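Local coordinates for uncharacterized protein (Peptoclostridium difficile, PDB 6N7M) that is of unknown function, probably made with a signal sequence, and forms a two-subunit assembly of small helical chains, at residues E33-E38 / L84-P89. Sequence-based numbering, arbitrary orientation.
Sequences EHYTYE and LKIMKP
Tyr35 and Lys88 meet across a single beta bridge that ties the segment leading into helix 37-51 to the loop after helix 62-82. The bridge pairs His34 with Met87 (selenomethionine) in a chain whose regular structure is otherwise two helices, 37-51 and 62-82. Lys88 CG sits over the centre of one face of the Tyr35 ring, 4.0 Å from the ring centroid. This is a CH-pi contact. The two side chains cross at about a right angle. Lys88 CG is anti to the backbone N (chi1 -168°), which places this methylene above the ring. Pro89 comes in at the phenol end, with its CD 3.2 Å from Tyr35 OH. Tyr35 CD2 touches Ile86 CG2. Ile86 also packs on Tyr40, whose ring meets that of Tyr35 with the planes at about 60°.

His34 and Lys85 form a second CH-pi pair. They lie side by side and point the same way. Lys85 CD is over one face of the imidazole, shifted toward the rim, and only 3.0 Å from NE2. The Lys85 chain bends at chi2 (-63°), which brings CD over the ring. The polar ends are held by their own segments' neighbours: His34 ND1 bonds Val32 O, and Lys85 NZ bonds Gly83 O.

Two backbone hydrogen bonds flank the bridge. Lys88 N donates to Glu33 O at 2.9 Å. Tyr35 N donates to Ile86 O at 3.0 Å. The second subunit adjoins this site: its Thr68 bonds Glu33 N, and its Met72 packs on Met87. A water extends the pairing. It donates to Tyr35 O (2.6 Å) and Leu84 O and accepts from Ile86 N.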
loop_
_atom_site.group_PDB
_atom_site.type_symbol
_atom_site.label_atom_id
_atom_site.label_comp_id
_atom_site.label_asym_id
_atom_site.label_seq_id
_atom_site.Cartn_x
_atom_site.Cartn_y
_atom_site.Cartn_z
ATOM N N GLU A 33 1.018 -7.772 -7.700
ATOM C CA GLU A 33 -0.043 -6.828 -8.079
ATOM C C GLU A 33 0.554 -5.436 -7.945
ATOM O O GLU A 33 1.080 -5.155 -6.904
ATOM C CB GLU A 33 -1.294 -7.007 -7.213
ATOM C CG GLU A 33 -2.493 -6.223 -7.723
ATOM C CD GLU A 33 -3.062 -6.752 -9.029
ATOM O OE1 GLU A 33 -2.876 -7.956 -9.287
ATOM O OE2 GLU A 33 -3.665 -5.954 -9.798
ATOM N N HIS A 34 0.503 -4.645 -8.997
ATOM C CA HIS A 34 1.103 -3.301 -8.891
ATOM C C HIS A 34 0.198 -2.269 -9.522
ATOM O O HIS A 34 -0.641 -2.623 -10.284
ATOM C CB HIS A 34 2.500 -3.279 -9.488
ATOM C CG HIS A 34 2.541 -3.661 -10.917
ATOM N ND1 HIS A 34 2.497 -4.959 -11.336
ATOM C CD2 HIS A 34 2.645 -2.912 -12.025
ATOM C CE1 HIS A 34 2.570 -4.994 -12.635
ATOM N NE2 HIS A 34 2.676 -3.754 -13.072
ATOM N N TYR A 35 0.422 -1.026 -9.171
ATOM C CA TYR A 35 -0.397 0.097 -9.668
ATOM C C TYR A 35 -0.146 0.405 -11.140
ATOM O O TYR A 35 1.011 0.283 -11.609
ATOM C CB TYR A 35 -0.045 1.381 -8.922
ATOM C CG TYR A 35 -0.632 1.497 -7.543
ATOM C CD1 TYR A 35 -1.942 1.902 -7.386
ATOM C CD2 TYR A 35 0.123 1.247 -6.411
ATOM C CE1 TYR A 35 -2.501 2.109 -6.141
ATOM C CE2 TYR A 35 -0.432 1.411 -5.153
ATOM C CZ TYR A 35 -1.747 1.838 -5.021
ATOM O OH TYR A 35 -2.318 2.016 -3.803
ATOM N N THR A 36 -1.195 0.905 -11.765
ATOM C CA THR A 36 -1.083 1.493 -13.124
ATOM C C THR A 36 -0.776 2.964 -12.859
ATOM O O THR A 36 -0.946 3.416 -11.720
ATOM C CB THR A 36 -2.351 1.361 -13.979
ATOM O OG1 THR A 36 -3.406 2.163 -13.450
ATOM C CG2 THR A 36 -2.862 -0.062 -14.079
ATOM N N TYR A 37 -0.303 3.664 -13.877
ATOM C CA TYR A 37 -0.026 5.101 -13.718
ATOM C C TYR A 37 -1.320 5.784 -13.265
ATOM O O TYR A 37 -1.300 6.591 -12.310
ATOM C CB TYR A 37 0.507 5.651 -15.039
ATOM C CG TYR A 37 0.845 7.110 -14.954
ATOM C CD1 TYR A 37 -0.127 8.077 -15.040
ATOM C CD2 TYR A 37 2.145 7.502 -14.698
ATOM C CE1 TYR A 37 0.192 9.420 -14.932
ATOM C CE2 TYR A 37 2.482 8.841 -14.572
ATOM C CZ TYR A 37 1.499 9.799 -14.687
ATOM O OH TYR A 37 1.842 11.105 -14.541
ATOM N N GLU A 38 -2.428 5.480 -13.944
ATOM C CA GLU A 38 -3.724 6.145 -13.626
ATOM C C GLU A 38 -4.146 5.863 -12.183
ATOM O O GLU A 38 -4.620 6.805 -11.526
ATOM C CB GLU A 38 -4.813 5.669 -14.579
ATOM C CG GLU A 38 -6.209 6.162 -14.253
ATOM C CD GLU A 38 -7.213 5.926 -15.372
ATOM O OE1 GLU A 38 -6.820 5.980 -16.558
ATOM O OE2 GLU A 38 -8.376 5.648 -15.052
ATOM N N LEU A 84 8.434 1.337 -13.260
ATOM C CA LEU A 84 8.465 1.014 -11.806
ATOM C C LEU A 84 7.173 0.290 -11.393
ATOM O O LEU A 84 6.076 0.684 -11.808
ATOM C CB LEU A 84 8.685 2.296 -10.994
ATOM C CG LEU A 84 8.715 2.091 -9.479
ATOM C CD1 LEU A 84 9.922 1.266 -9.061
ATOM C CD2 LEU A 84 8.700 3.399 -8.733
ATOM N N LYS A 85 7.333 -0.837 -10.707
ATOM C CA LYS A 85 6.226 -1.662 -10.191
ATOM C C LYS A 85 6.057 -1.321 -8.701
ATOM O O LYS A 85 6.961 -1.610 -7.909
ATOM C CB LYS A 85 6.535 -3.154 -10.410
ATOM C CG LYS A 85 6.825 -3.567 -11.853
ATOM C CD LYS A 85 5.667 -3.355 -12.785
ATOM C CE LYS A 85 5.994 -3.629 -14.238
ATOM N NZ LYS A 85 6.940 -2.628 -14.786
ATOM N N ILE A 86 5.025 -0.552 -8.379
ATOM C CA ILE A 86 4.703 -0.148 -6.984
ATOM C C ILE A 86 3.634 -1.125 -6.530
ATOM O O ILE A 86 2.546 -1.112 -7.118
ATOM C CB ILE A 86 4.221 1.312 -6.915
ATOM C CG1 ILE A 86 5.292 2.245 -7.484
ATOM C CG2 ILE A 86 3.838 1.690 -5.482
ATOM C CD1 ILE A 86 4.872 3.684 -7.541
HETATM N N MSE A 87 3.967 -1.975 -5.561
HETATM C CA MSE A 87 3.001 -2.994 -5.121
HETATM C C MSE A 87 1.686 -2.356 -4.683
HETATM O O MSE A 87 1.708 -1.372 -3.925
HETATM C CB MSE A 87 3.577 -3.844 -3.989
HETATM C CG MSE A 87 2.604 -4.901 -3.553
HETATM SE SE MSE A 87 3.474 -6.044 -2.253
HETATM C CE MSE A 87 4.166 -4.836 -0.882
ATOM N N LYS A 88 0.581 -2.925 -5.167
ATOM C CA LYS A 88 -0.779 -2.396 -4.872
ATOM C C LYS A 88 -1.343 -3.151 -3.677
ATOM O O LYS A 88 -1.098 -4.347 -3.545
ATOM C CB LYS A 88 -1.666 -2.573 -6.109
ATOM C CG LYS A 88 -2.996 -1.862 -6.114
ATOM C CD LYS A 88 -3.718 -1.979 -7.434
ATOM C CE LYS A 88 -4.989 -1.162 -7.489
ATOM N NZ LYS A 88 -5.962 -1.617 -6.463
ATOM N N PRO A 89 -2.097 -2.494 -2.769
ATOM C CA PRO A 89 -2.713 -3.217 -1.662
ATOM C C PRO A 89 -3.699 -4.254 -2.222
ATOM O O PRO A 89 -4.283 -4.026 -3.283
ATOM C CB PRO A 89 -3.470 -2.145 -0.865
ATOM C CG PRO A 89 -2.887 -0.817 -1.323
ATOM C CD PRO A 89 -2.378 -1.050 -2.731
HETATM O O HOH W 1 3.290 0.441 -10.434
#